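Local coordinates for protein soluble epoxide hydrolase (Bacillus megaterium, PDB 4INZ) that is an enzyme of the alpha/beta hydrolase superfamily, built as a mixed beta sheet packed between helices and topped by a helical insertion, at residues 107-112 with 133-138; 123-128 with 242-247; 141-146 with 233-238; 247-252 with 273-278. The protein carries 1 engineered substitution. All coordinates share one frame; numbering follows the deposited sequence.

In the fold
Interactions 1 and 4 belong to one sheet and have centres about 10 Å apart. Strand 131-137 of interaction 1 pairs with strand 248-253 of interaction 4, as the 2.8 Å separation of Ala136 N and Gln249 O attests. Interaction 2 packs the C-terminal end of helix 115-126 against the chain entering strand 248-253, and shares Pro247 with interaction 4. Interaction 3 probably lies at the base of the helical insertion, its centre about 13 Å from that of interaction 2; Tyr125 OH and His141 NE2, 3.1 Å apart, tie the two together. A bound PEG, probably from the crystallisation liquor, lies about 4 Å from the Phe145 side chain, beside interaction 3.

Interaction 1 (107-112 with 133-138); sequences SCTLVV and KLIAFN
The Phe137 ring is the flat group of this contact, and it is met at its edge. In the ring plane, CE2 touches Val111 CG1 at 3.6 Å, while CD2 lies 3.5 Å from Val112 O. Trp54 meets the same ring with its plane inclined at about 60°. Val111 turns CG1 anti to its backbone N (chi1 -172°), which sets that methyl beside the phenyl edge; the two side chains run alongside each other and point the same way.

The backbones form a parallel ladder, with strand axes 4.8 Å apart and 9° from parallel. Leu110 sends its N-H to Lys133 O (2.9 Å) and receives that of Ile135 on its own O (2.8 Å). Val112 repeats the pattern with Ile135 O and Phe137 N. All four donors approach nearly along the C=O axis, and the pairing of Leu110 with Leu134 and Val112 with Ala136 sets the register.

On the sheet face away from Val111 and Ile135, Leu134 CD1 lies 3.4 Å from Leu110 O and also packs on Leu110 CB. Val112 CG2, in the crowded position between N and the carbonyl carbon, reaches Ala136 CB at 3.8 Å.

This pair is the strand-strand half of a beta-alpha-beta unit whose crossover, helix 115-126, packs on the Leu110, Val112, Leu134 and Ala136 face. Helix 291-303 packs against Ile135 and Phe137, and strands 40-44 and 248-253 flank the pair in the sheet.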
loop_
_atom_site.group_PDB
_atom_site.type_symbol
_atom_site.label_atom_id
_atom_site.label_comp_id
_atom_site.label_asym_id
_atom_site.label_seq_id
_atom_site.Cartn_x
_atom_site.Cartn_y
_atom_site.Cartn_z
ATOM N N SER A 107 19.510 -0.282 -1.235
ATOM C CA SER A 107 18.504 -0.534 -0.211
ATOM C C SER A 107 17.769 0.752 0.129
ATOM O O SER A 107 18.157 1.833 -0.316
ATOM C CB SER A 107 19.131 -1.134 1.051
ATOM O OG SER A 107 20.022 -0.219 1.667
ATOM N N CYS A 108 16.712 0.628 0.925
ATOM C CA CYS A 108 15.890 1.772 1.271
ATOM C C CYS A 108 15.145 1.548 2.580
ATOM O O CYS A 108 15.127 0.446 3.124
ATOM C CB CYS A 108 14.868 2.036 0.162
ATOM S SG CYS A 108 13.555 0.776 0.004
ATOM N N THR A 109 14.540 2.615 3.083
ATOM C CA THR A 109 13.503 2.494 4.091
ATOM C C THR A 109 12.227 2.406 3.282
ATOM O O THR A 109 11.961 3.291 2.469
ATOM C CB THR A 109 13.460 3.734 4.978
ATOM O OG1 THR A 109 14.687 3.815 5.719
ATOM C CG2 THR A 109 12.283 3.661 5.954
ATOM N N LEU A 110 11.464 1.328 3.478
ATOM C CA LEU A 110 10.258 1.075 2.695
ATOM C C LEU A 110 9.002 1.374 3.519
ATOM O O LEU A 110 8.816 0.823 4.609
ATOM C CB LEU A 110 10.244 -0.379 2.215
ATOM C CG LEU A 110 9.213 -0.735 1.145
ATOM C CD1 LEU A 110 9.488 0.056 -0.125
ATOM C CD2 LEU A 110 9.226 -2.237 0.859
ATOM N N VAL A 111 8.142 2.246 2.995
ATOM C CA VAL A 111 6.943 2.698 3.714
ATOM C C VAL A 111 5.709 2.318 2.901
ATOM O O VAL A 111 5.593 2.700 1.739
ATOM C CB VAL A 111 6.976 4.223 3.911
ATOM C CG1 VAL A 111 5.825 4.680 4.824
ATOM C CG2 VAL A 111 8.317 4.635 4.483
ATOM N N VAL A 112 4.794 1.559 3.494
ATOM C CA VAL A 112 3.788 0.870 2.680
ATOM C C VAL A 112 2.388 0.896 3.279
ATOM O O VAL A 112 2.233 0.998 4.493
ATOM C CB VAL A 112 4.202 -0.600 2.424
ATOM C CG1 VAL A 112 5.575 -0.656 1.746
ATOM C CG2 VAL A 112 4.227 -1.385 3.729
ATOM N N LYS A 133 14.778 -0.766 6.726
ATOM C CA LYS A 133 13.711 -0.776 7.712
ATOM C C LYS A 133 12.392 -0.718 6.966
ATOM O O LYS A 133 12.315 -0.147 5.873
ATOM C CB LYS A 133 13.808 0.435 8.644
ATOM C CG LYS A 133 15.066 0.510 9.499
ATOM C CD LYS A 133 14.925 1.630 10.521
ATOM C CE LYS A 133 16.067 1.635 11.513
ATOM N NZ LYS A 133 17.312 2.088 10.877
ATOM N N LEU A 134 11.358 -1.297 7.565
ATOM C CA LEU A 134 10.028 -1.318 6.972
ATOM C C LEU A 134 9.037 -0.599 7.875
ATOM O O LEU A 134 8.976 -0.873 9.077
ATOM C CB LEU A 134 9.569 -2.761 6.752
ATOM C CG LEU A 134 8.148 -2.944 6.224
ATOM C CD1 LEU A 134 8.053 -2.437 4.789
ATOM C CD2 LEU A 134 7.723 -4.420 6.315
ATOM N N ILE A 135 8.272 0.324 7.294
ATOM C CA ILE A 135 7.193 0.983 8.013
ATOM C C ILE A 135 5.896 0.632 7.307
ATOM O O ILE A 135 5.691 1.002 6.146
ATOM C CB ILE A 135 7.376 2.510 8.036
ATOM C CG1 ILE A 135 8.724 2.869 8.668
ATOM C CG2 ILE A 135 6.218 3.173 8.781
ATOM C CD1 ILE A 135 9.012 4.366 8.713
ATOM N N ALA A 136 5.034 -0.112 7.997
ATOM C CA ALA A 136 3.808 -0.607 7.385
ATOM C C ALA A 136 2.572 -0.010 8.044
ATOM O O ALA A 136 2.433 -0.059 9.267
ATOM C CB ALA A 136 3.760 -2.120 7.474
ATOM N N PHE A 137 1.681 0.540 7.219
ATOM C CA PHE A 137 0.374 1.022 7.669
ATOM C C PHE A 137 -0.691 -0.048 7.411
ATOM O O PHE A 137 -0.367 -1.161 7.000
ATOM C CB PHE A 137 0.011 2.340 6.952
ATOM C CG PHE A 137 0.908 3.488 7.318
ATOM C CD1 PHE A 137 0.504 4.428 8.265
ATOM C CD2 PHE A 137 2.164 3.627 6.729
ATOM C CE1 PHE A 137 1.339 5.492 8.617
ATOM C CE2 PHE A 137 3.007 4.680 7.083
ATOM C CZ PHE A 137 2.596 5.616 8.022
ATOM N N ASN A 138 -1.958 0.282 7.655
ATOM C CA ASN A 138 -3.046 -0.679 7.460
ATOM C C ASN A 138 -2.921 -1.452 6.153
ATOM O O ASN A 138 -2.807 -0.853 5.091
ATOM C CB ASN A 138 -4.401 0.031 7.500
ATOM C CG ASN A 138 -4.722 0.567 8.864
ATOM O OD1 ASN A 138 -5.719 0.176 9.483
ATOM N ND2 ASN A 138 -3.865 1.444 9.363
#

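Interaction 2 (123-128 with 242-247); sequences FAYRYP and EVLNIP
Leu244 shares the packing with Tyr125, and its atoms meet the end of helix 115-126 one after another. CB sits over one face of the Tyr125 ring, 3.9 Å from the centroid and 20° off the normal. This is a CH-pi contact displaced toward the hydroxyl end, since the nearest ring atom to Leu244 CB is CZ at 3.7 Å. From there CG runs anti to the backbone N (chi1 175°), which carries the methyls past the ring to Ala124, CD1 to its carbonyl and CD2 to its CB. CD1 comes within 3.5 Å of Ala124 O and also approaches Pro128. CD2 meets Ala124 CB at 4.1 Å.

Two residues further on, Ile246 extends the apolar surface with both of its branches. Its CD1 lies 4.3 Å from Ala124 CB, and its CG2 makes a long contact with Pro128, 4.4 Å from Pro128 CB. Ala124 thus receives two separate branched side chains, near the point where Tyr127 leaves helical geometry.

At the other end, Tyr125 crosses Leu244 obliquely and brings its hydroxyl to the backbone of 242-247, with OH 3.2 Å from Glu242 O. The strongest polar partner of that hydroxyl is His141 NE2.

Chemically, then, the contact is chiefly aliphatic-to-aromatic and aliphatic-to-aliphatic, with one tyrosine hydroxyl at its margin. The bond to His141 satisfies that hydroxyl, consistent with a ring held in place for the CH-pi contact.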
loop_
_atom_site.group_PDB
_atom_site.type_symbol
_atom_site.label_atom_id
_atom_site.label_comp_id
_atom_site.label_asym_id
_atom_site.label_seq_id
_atom_site.Cartn_x
_atom_site.Cartn_y
_atom_site.Cartn_z
ATOM N N PHE A 123 7.909 -8.129 -0.773
ATOM C CA PHE A 123 9.223 -7.700 -1.231
ATOM C C PHE A 123 10.268 -7.787 -0.116
ATOM O O PHE A 123 11.394 -8.233 -0.346
ATOM C CB PHE A 123 9.171 -6.270 -1.780
ATOM C CG PHE A 123 10.507 -5.752 -2.217
ATOM C CD1 PHE A 123 11.021 -6.095 -3.463
ATOM C CD2 PHE A 123 11.270 -4.960 -1.374
ATOM C CE1 PHE A 123 12.264 -5.634 -3.867
ATOM C CE2 PHE A 123 12.509 -4.491 -1.772
ATOM C CZ PHE A 123 13.011 -4.834 -3.021
ATOM N N ALA A 124 9.904 -7.342 1.086
ATOM C CA ALA A 124 10.831 -7.379 2.219
ATOM C C ALA A 124 11.216 -8.812 2.579
ATOM O O ALA A 124 12.366 -9.088 2.925
ATOM C CB ALA A 124 10.230 -6.664 3.434
ATOM N N TYR A 125 10.251 -9.723 2.502
ATOM C CA TYR A 125 10.513 -11.127 2.799
ATOM C C TYR A 125 11.446 -11.755 1.763
ATOM O O TYR A 125 12.338 -12.532 2.105
ATOM C CB TYR A 125 9.202 -11.918 2.871
ATOM C CG TYR A 125 8.609 -12.031 4.261
ATOM C CD1 TYR A 125 8.933 -13.102 5.095
ATOM C CD2 TYR A 125 7.717 -11.075 4.738
ATOM C CE1 TYR A 125 8.388 -13.213 6.365
ATOM C CE2 TYR A 125 7.170 -11.177 6.006
ATOM C CZ TYR A 125 7.508 -12.248 6.816
ATOM O OH TYR A 125 6.963 -12.350 8.078
ATOM N N ARG A 126 11.235 -11.417 0.496
ATOM C CA ARG A 126 12.008 -12.021 -0.583
ATOM C C ARG A 126 13.354 -11.328 -0.782
ATOM O O ARG A 126 14.342 -11.969 -1.140
ATOM C CB ARG A 126 11.214 -12.011 -1.889
ATOM C CG ARG A 126 9.929 -12.819 -1.849
ATOM C CD ARG A 126 9.250 -12.844 -3.211
ATOM N NE ARG A 126 8.021 -13.635 -3.198
ATOM C CZ ARG A 126 7.163 -13.705 -4.214
ATOM N NH1 ARG A 126 7.396 -13.025 -5.333
ATOM N NH2 ARG A 126 6.068 -14.451 -4.109
ATOM N N TYR A 127 13.387 -10.022 -0.549
ATOM C CA TYR A 127 14.600 -9.239 -0.756
ATOM C C TYR A 127 14.937 -8.405 0.474
ATOM O O TYR A 127 15.059 -7.182 0.378
ATOM C CB TYR A 127 14.440 -8.302 -1.958
ATOM C CG TYR A 127 14.279 -8.988 -3.298
ATOM C CD1 TYR A 127 15.388 -9.304 -4.074
ATOM C CD2 TYR A 127 13.020 -9.292 -3.800
ATOM C CE1 TYR A 127 15.249 -9.920 -5.307
ATOM C CE2 TYR A 127 12.871 -9.905 -5.036
ATOM C CZ TYR A 127 13.987 -10.218 -5.783
ATOM O OH TYR A 127 13.847 -10.827 -7.011
ATOM N N PRO A 128 15.105 -9.060 1.632
ATOM C CA PRO A 128 15.346 -8.309 2.867
ATOM C C PRO A 128 16.589 -7.427 2.791
ATOM O O PRO A 128 16.683 -6.453 3.532
ATOM C CB PRO A 128 15.525 -9.408 3.919
ATOM C CG PRO A 128 15.886 -10.635 3.137
ATOM C CD PRO A 128 15.133 -10.514 1.857
ATOM N N GLU A 242 9.170 -17.705 6.909
ATOM C CA GLU A 242 8.079 -17.252 7.766
ATOM C C GLU A 242 8.493 -16.062 8.620
ATOM O O GLU A 242 7.649 -15.280 9.059
ATOM C CB GLU A 242 7.597 -18.382 8.679
ATOM C CG GLU A 242 6.813 -19.478 7.970
ATOM C CD GLU A 242 6.032 -20.358 8.936
ATOM O OE1 GLU A 242 6.382 -20.391 10.139
ATOM O OE2 GLU A 242 5.060 -21.009 8.494
ATOM N N VAL A 243 9.794 -15.925 8.850
ATOM C CA VAL A 243 10.305 -14.881 9.734
ATOM C C VAL A 243 11.055 -13.785 8.978
ATOM O O VAL A 243 11.894 -14.069 8.125
ATOM C CB VAL A 243 11.213 -15.479 10.829
ATOM C CG1 VAL A 243 11.769 -14.386 11.729
ATOM C CG2 VAL A 243 10.439 -16.494 11.643
ATOM N N LEU A 244 10.732 -12.533 9.289
ATOM C CA LEU A 244 11.416 -11.378 8.719
ATOM C C LEU A 244 12.210 -10.691 9.828
ATOM O O LEU A 244 11.632 -10.250 10.822
ATOM C CB LEU A 244 10.398 -10.401 8.121
ATOM C CG LEU A 244 10.946 -9.073 7.595
ATOM C CD1 LEU A 244 11.876 -9.312 6.406
ATOM C CD2 LEU A 244 9.811 -8.128 7.217
ATOM N N ASN A 245 13.527 -10.594 9.665
ATOM C CA ASN A 245 14.380 -10.149 10.766
ATOM C C ASN A 245 14.781 -8.669 10.812
ATOM O O ASN A 245 15.463 -8.240 11.750
ATOM C CB ASN A 245 15.617 -11.042 10.874
ATOM C CG ASN A 245 15.284 -12.414 11.410
ATOM O OD1 ASN A 245 15.595 -13.430 10.788
ATOM N ND2 ASN A 245 14.629 -12.450 12.566
ATOM N N ILE A 246 14.357 -7.890 9.824
ATOM C CA ILE A 246 14.706 -6.473 9.790
ATOM C C ILE A 246 13.823 -5.707 10.770
ATOM O O ILE A 246 12.793 -6.215 11.199
ATOM C CB ILE A 246 14.526 -5.895 8.377
ATOM C CG1 ILE A 246 13.045 -5.907 7.994
ATOM C CG2 ILE A 246 15.366 -6.690 7.371
ATOM C CD1 ILE A 246 12.752 -5.301 6.639
ATOM N N PRO A 247 14.231 -4.486 11.145
ATOM C CA PRO A 247 13.394 -3.685 12.042
ATOM C C PRO A 247 12.134 -3.216 11.324
ATOM O O PRO A 247 12.216 -2.712 10.201
ATOM C CB PRO A 247 14.284 -2.480 12.376
ATOM C CG PRO A 247 15.682 -2.918 12.033
ATOM C CD PRO A 247 15.512 -3.825 10.854
#

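Interaction 3 (141-146 with 233-238); sequences HPYTFM and RKSLFP
The start of the largely helical excursion between strands 131-137 and 248-253 meets a loop near its end: the first turn of helix 142-151 lies against the loop 233-238. His141 is the N-cap of that helix, with ND1 accepting from Thr144 N in the imidazole plane at 3.3 Å. One direct backbone bond joins the segments, from Leu236 N to Pro142 O (2.8 Å), and it falls on a carbonyl lone pair. Beside it, a water donates to both Tyr143 O (2.9 Å) and Lys234 O (2.7 Å), bridging the backbones a second time.

The Tyr143 ring takes Ser235 CB over one face, 3.8 Å from the centroid and 14° off the normal, while Lys234 O approaches its CD2 obliquely at 3.1 Å. The Tyr143 hydroxyl is bound by Glu241 O. Met146, bent at both chi2 (-61°) and chi3 (-71°), curls around the loop: CG lies 3.3 Å from Leu236 N, SD passes Leu236, and CE comes 3.6 Å from Arg233 O. Leu236 also crosses Phe145 obliquely.

Such closure of a mostly helical excursion at its base fits the lid, or cap, domain inserted into the alpha/beta hydrolase fold.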
loop_
_atom_site.group_PDB
_atom_site.type_symbol
_atom_site.label_atom_id
_atom_site.label_comp_id
_atom_site.label_asym_id
_atom_site.label_seq_id
_atom_site.Cartn_x
_atom_site.Cartn_y
_atom_site.Cartn_z
ATOM N N HIS A 141 -0.402 -8.308 6.470
ATOM C CA HIS A 141 0.833 -9.054 6.675
ATOM C C HIS A 141 0.638 -10.413 6.011
ATOM O O HIS A 141 -0.419 -11.017 6.150
ATOM C CB HIS A 141 1.128 -9.238 8.169
ATOM C CG HIS A 141 2.340 -10.074 8.440
ATOM N ND1 HIS A 141 2.274 -11.430 8.684
ATOM C CD2 HIS A 141 3.654 -9.747 8.490
ATOM C CE1 HIS A 141 3.494 -11.900 8.878
ATOM N NE2 HIS A 141 4.350 -10.900 8.762
ATOM N N PRO A 142 1.645 -10.892 5.267
ATOM C CA PRO A 142 1.460 -12.118 4.478
ATOM C C PRO A 142 0.878 -13.296 5.259
ATOM O O PRO A 142 0.069 -14.047 4.711
ATOM C CB PRO A 142 2.878 -12.434 4.004
ATOM C CG PRO A 142 3.508 -11.082 3.869
ATOM C CD PRO A 142 2.963 -10.283 5.033
ATOM N N TYR A 143 1.273 -13.458 6.515
ATOM C CA TYR A 143 0.867 -14.648 7.263
ATOM C C TYR A 143 -0.355 -14.424 8.145
ATOM O O TYR A 143 -1.290 -15.226 8.123
ATOM C CB TYR A 143 2.033 -15.213 8.083
ATOM C CG TYR A 143 3.115 -15.843 7.232
ATOM C CD1 TYR A 143 4.184 -15.088 6.765
ATOM C CD2 TYR A 143 3.055 -17.190 6.880
ATOM C CE1 TYR A 143 5.170 -15.654 5.980
ATOM C CE2 TYR A 143 4.038 -17.767 6.099
ATOM C CZ TYR A 143 5.093 -16.997 5.650
ATOM O OH TYR A 143 6.075 -17.567 4.872
ATOM N N THR A 144 -0.359 -13.344 8.922
ATOM C CA THR A 144 -1.494 -13.104 9.800
ATOM C C THR A 144 -2.777 -12.849 9.014
ATOM O O THR A 144 -3.864 -13.177 9.483
ATOM C CB THR A 144 -1.246 -11.962 10.821
ATOM O OG1 THR A 144 -1.097 -10.709 10.136
ATOM C CG2 THR A 144 -0.004 -12.252 11.669
ATOM N N PHE A 145 -2.660 -12.274 7.816
ATOM C CA PHE A 145 -3.861 -11.996 7.034
ATOM C C PHE A 145 -4.589 -13.271 6.631
ATOM O O PHE A 145 -5.818 -13.343 6.698
ATOM C CB PHE A 145 -3.560 -11.165 5.786
ATOM C CG PHE A 145 -4.790 -10.790 5.017
ATOM C CD1 PHE A 145 -5.765 -9.990 5.598
ATOM C CD2 PHE A 145 -4.983 -11.236 3.718
ATOM C CE1 PHE A 145 -6.903 -9.636 4.897
ATOM C CE2 PHE A 145 -6.121 -10.883 3.014
ATOM C CZ PHE A 145 -7.082 -10.088 3.607
ATOM N N MET A 146 -3.837 -14.274 6.193
ATOM C CA MET A 146 -4.442 -15.557 5.849
ATOM C C MET A 146 -5.068 -16.197 7.089
ATOM O O MET A 146 -6.146 -16.784 7.020
ATOM C CB MET A 146 -3.412 -16.490 5.220
ATOM C CG MET A 146 -2.860 -15.970 3.908
ATOM S SD MET A 146 -4.119 -15.745 2.625
ATOM C CE MET A 146 -4.508 -17.459 2.221
ATOM N N ARG A 233 -3.469 -21.737 2.339
ATOM C CA ARG A 233 -2.088 -21.306 2.154
ATOM C C ARG A 233 -1.624 -20.515 3.372
ATOM O O ARG A 233 -2.399 -19.761 3.955
ATOM C CB ARG A 233 -1.943 -20.474 0.875
ATOM C CG ARG A 233 -2.682 -21.072 -0.312
ATOM C CD ARG A 233 -2.079 -20.675 -1.651
ATOM N NE ARG A 233 -1.500 -21.842 -2.311
ATOM C CZ ARG A 233 -0.953 -21.836 -3.521
ATOM N NH1 ARG A 233 -0.903 -20.714 -4.231
ATOM N NH2 ARG A 233 -0.455 -22.960 -4.021
ATOM N N LYS A 234 -0.362 -20.693 3.752
ATOM C CA LYS A 234 0.193 -20.018 4.923
ATOM C C LYS A 234 0.389 -18.517 4.707
ATOM O O LYS A 234 0.294 -17.729 5.650
ATOM C CB LYS A 234 1.521 -20.655 5.343
ATOM C CG LYS A 234 1.393 -22.048 5.958
ATOM C CD LYS A 234 1.986 -23.111 5.041
ATOM C CE LYS A 234 1.998 -24.493 5.701
ATOM N NZ LYS A 234 2.916 -24.562 6.882
ATOM N N SER A 235 0.671 -18.116 3.471
ATOM C CA SER A 235 0.896 -16.701 3.194
ATOM C C SER A 235 0.074 -16.200 2.006
ATOM O O SER A 235 -0.233 -16.959 1.087
ATOM C CB SER A 235 2.387 -16.411 2.997
ATOM O OG SER A 235 2.948 -17.239 1.995
ATOM N N LEU A 236 -0.286 -14.921 2.042
ATOM C CA LEU A 236 -1.122 -14.323 1.003
ATOM C C LEU A 236 -0.514 -14.507 -0.390
ATOM O O LEU A 236 -1.218 -14.814 -1.357
ATOM C CB LEU A 236 -1.345 -12.841 1.306
ATOM C CG LEU A 236 -2.156 -12.024 0.300
ATOM C CD1 LEU A 236 -3.547 -12.616 0.112
ATOM C CD2 LEU A 236 -2.243 -10.570 0.755
ATOM N N PHE A 237 0.799 -14.312 -0.472
ATOM C CA PHE A 237 1.578 -14.599 -1.670
ATOM C C PHE A 237 2.702 -15.561 -1.284
ATOM O O PHE A 237 3.158 -15.553 -0.140
ATOM C CB PHE A 237 2.146 -13.304 -2.253
ATOM C CG PHE A 237 1.100 -12.254 -2.520
ATOM C CD1 PHE A 237 0.166 -12.433 -3.526
ATOM C CD2 PHE A 237 1.048 -11.092 -1.762
ATOM C CE1 PHE A 237 -0.806 -11.471 -3.772
ATOM C CE2 PHE A 237 0.081 -10.120 -2.007
ATOM C CZ PHE A 237 -0.844 -10.310 -3.010
ATOM N N PRO A 238 3.141 -16.411 -2.226
ATOM C CA PRO A 238 4.111 -17.460 -1.887
ATOM C C PRO A 238 5.396 -16.923 -1.267
ATOM O O PRO A 238 5.998 -15.988 -1.795
ATOM C CB PRO A 238 4.405 -18.112 -3.243
ATOM C CG PRO A 238 3.163 -17.893 -4.028
ATOM C CD PRO A 238 2.693 -16.509 -3.623
HETATM O O HOH W 1 -1.031 -18.093 7.979
#

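Interaction 4 (247-252 with 273-278); sequences PVQIIW and NISVHR
Strands 248-253 and 274-279 end the parallel part of the alpha/beta hydrolase sheet, the second being its outermost strand on this side. The tight part is the ladder itself. Asn273 O, Ser275 O and His277 O accept from Val248 N, Ile250 N and Trp252 N, and the return bonds run from Ser275 N to Val248 O (2.9 Å) and from His277 N to Ile250 O. On the face that packs on Trp121 of helix 115-126, Ile250 crosses Ile274 obliquely, CG1 to CD1 at 3.6 Å. Val248 lies alongside Ile274, its CB 3.9 Å from Ile274 CG1.

The outer strand is looser: Asn273, Val276 and Arg278 are exposed, and Val276 CG2 reaches Ile250 CG1 only at 4.1 Å. An ordered water sits beside Ser275, 2.7 Å from Ser275 OG and also close to Val248 O, 2.9 Å away. The same hydroxyl is bonded to Lys304 NZ.

On the other face Gln249 leans toward the outer strand. Its chain bends at chi2 (79°), setting OE1 3.5 Å from Ser275 CB. NE2 then donates to Ile250 O (3.0 Å) from 46° above the carbonyl plane, so this oxygen accepts two N-H groups, from Gln249 NE2 and His277 N.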
loop_
_atom_site.group_PDB
_atom_site.type_symbol
_atom_site.label_atom_id
_atom_site.label_comp_id
_atom_site.label_asym_id
_atom_site.label_seq_id
_atom_site.Cartn_x
_atom_site.Cartn_y
_atom_site.Cartn_z
ATOM N N PRO A 247 14.231 -4.486 11.145
ATOM C CA PRO A 247 13.394 -3.685 12.042
ATOM C C PRO A 247 12.134 -3.216 11.324
ATOM O O PRO A 247 12.216 -2.712 10.201
ATOM C CB PRO A 247 14.284 -2.480 12.376
ATOM C CG PRO A 247 15.682 -2.918 12.033
ATOM C CD PRO A 247 15.512 -3.825 10.854
ATOM N N VAL A 248 10.988 -3.377 11.976
ATOM C CA VAL A 248 9.703 -3.024 11.387
ATOM C C VAL A 248 8.872 -2.183 12.351
ATOM O O VAL A 248 8.849 -2.441 13.559
ATOM C CB VAL A 248 8.886 -4.276 11.006
ATOM C CG1 VAL A 248 7.533 -3.876 10.430
ATOM C CG2 VAL A 248 9.655 -5.127 10.004
ATOM N N GLN A 249 8.201 -1.175 11.801
ATOM C CA GLN A 249 7.247 -0.369 12.550
ATOM C C GLN A 249 5.885 -0.475 11.884
ATOM O O GLN A 249 5.771 -0.237 10.680
ATOM C CB GLN A 249 7.661 1.103 12.553
ATOM C CG GLN A 249 6.595 2.021 13.165
ATOM C CD GLN A 249 6.600 1.987 14.684
ATOM O OE1 GLN A 249 7.650 2.132 15.314
ATOM N NE2 GLN A 249 5.429 1.794 15.278
ATOM N N ILE A 250 4.862 -0.823 12.668
ATOM C CA ILE A 250 3.483 -0.790 12.205
ATOM C C ILE A 250 2.818 0.473 12.736
ATOM O O ILE A 250 2.982 0.814 13.909
ATOM C CB ILE A 250 2.661 -1.969 12.744
ATOM C CG1 ILE A 250 3.328 -3.309 12.431
ATOM C CG2 ILE A 250 1.226 -1.895 12.236
ATOM C CD1 ILE A 250 3.767 -3.459 11.026
ATOM N N ILE A 251 2.078 1.167 11.871
ATOM C CA ILE A 251 1.289 2.335 12.272
ATOM C C ILE A 251 -0.130 2.103 11.775
ATOM O O ILE A 251 -0.377 2.101 10.573
ATOM C CB ILE A 251 1.864 3.637 11.687
ATOM C CG1 ILE A 251 3.335 3.775 12.105
ATOM C CG2 ILE A 251 1.047 4.839 12.158
ATOM C CD1 ILE A 251 4.052 4.990 11.524
ATOM N N TRP A 252 -1.058 1.894 12.705
ATOM C CA TRP A 252 -2.310 1.220 12.380
ATOM C C TRP A 252 -3.518 1.990 12.871
ATOM O O TRP A 252 -3.624 2.280 14.061
ATOM C CB TRP A 252 -2.311 -0.156 13.052
ATOM C CG TRP A 252 -3.429 -1.050 12.606
ATOM C CD1 TRP A 252 -4.700 -1.087 13.101
ATOM C CD2 TRP A 252 -3.368 -2.045 11.579
ATOM N NE1 TRP A 252 -5.437 -2.047 12.442
ATOM C CE2 TRP A 252 -4.641 -2.650 11.506
ATOM C CE3 TRP A 252 -2.362 -2.489 10.720
ATOM C CZ2 TRP A 252 -4.929 -3.675 10.603
ATOM C CZ3 TRP A 252 -2.651 -3.511 9.828
ATOM C CH2 TRP A 252 -3.924 -4.086 9.773
ATOM N N ASN A 273 11.576 -8.234 15.466
ATOM C CA ASN A 273 11.987 -6.884 15.813
ATOM C C ASN A 273 10.956 -5.896 15.308
ATOM O O ASN A 273 11.212 -5.141 14.370
ATOM C CB ASN A 273 13.360 -6.567 15.219
ATOM C CG ASN A 273 13.891 -5.216 15.666
ATOM O OD1 ASN A 273 13.174 -4.423 16.282
ATOM N ND2 ASN A 273 15.150 -4.939 15.339
ATOM N N ILE A 274 9.785 -5.910 15.931
ATOM C CA ILE A 274 8.685 -5.075 15.476
ATOM C C ILE A 274 8.175 -4.156 16.581
ATOM O O ILE A 274 8.211 -4.506 17.772
ATOM C CB ILE A 274 7.519 -5.937 14.952
ATOM C CG1 ILE A 274 6.574 -5.102 14.080
ATOM C CG2 ILE A 274 6.788 -6.610 16.110
ATOM C CD1 ILE A 274 5.636 -5.938 13.239
ATOM N N SER A 275 7.716 -2.975 16.176
ATOM C CA SER A 275 7.032 -2.056 17.076
ATOM C C SER A 275 5.685 -1.737 16.464
ATOM O O SER A 275 5.570 -1.626 15.242
ATOM C CB SER A 275 7.827 -0.765 17.266
ATOM O OG SER A 275 9.130 -1.047 17.736
ATOM N N VAL A 276 4.670 -1.596 17.303
ATOM C CA VAL A 276 3.317 -1.334 16.825
ATOM C C VAL A 276 2.749 -0.095 17.503
ATOM O O VAL A 276 2.801 0.025 18.727
ATOM C CB VAL A 276 2.374 -2.511 17.131
ATOM C CG1 VAL A 276 0.970 -2.199 16.640
ATOM C CG2 VAL A 276 2.888 -3.803 16.495
ATOM N N HIS A 277 2.218 0.824 16.699
ATOM C CA HIS A 277 1.529 2.008 17.214
ATOM C C HIS A 277 0.124 2.011 16.652
ATOM O O HIS A 277 -0.055 1.992 15.434
ATOM C CB HIS A 277 2.234 3.288 16.770
ATOM C CG HIS A 277 1.708 4.521 17.427
ATOM N ND1 HIS A 277 0.645 5.247 16.923
ATOM C CD2 HIS A 277 2.095 5.157 18.555
ATOM C CE1 HIS A 277 0.411 6.282 17.710
ATOM N NE2 HIS A 277 1.274 6.246 18.711
ATOM N N ARG A 278 -0.874 2.038 17.530
ATOM C CA ARG A 278 -2.266 2.003 17.099
ATOM C C ARG A 278 -2.947 3.340 17.355
ATOM O O ARG A 278 -2.898 3.856 18.466
ATOM C CB ARG A 278 -3.020 0.910 17.854
ATOM C CG ARG A 278 -2.541 -0.499 17.578
ATOM C CD ARG A 278 -3.273 -1.452 18.515
ATOM N NE ARG A 278 -3.340 -2.812 18.004
ATOM C CZ ARG A 278 -4.465 -3.518 17.925
ATOM N NH1 ARG A 278 -4.442 -4.754 17.441
ATOM N NH2 ARG A 278 -5.616 -2.985 18.330
HETATM O O HOH W 2 10.757 -1.974 15.759
#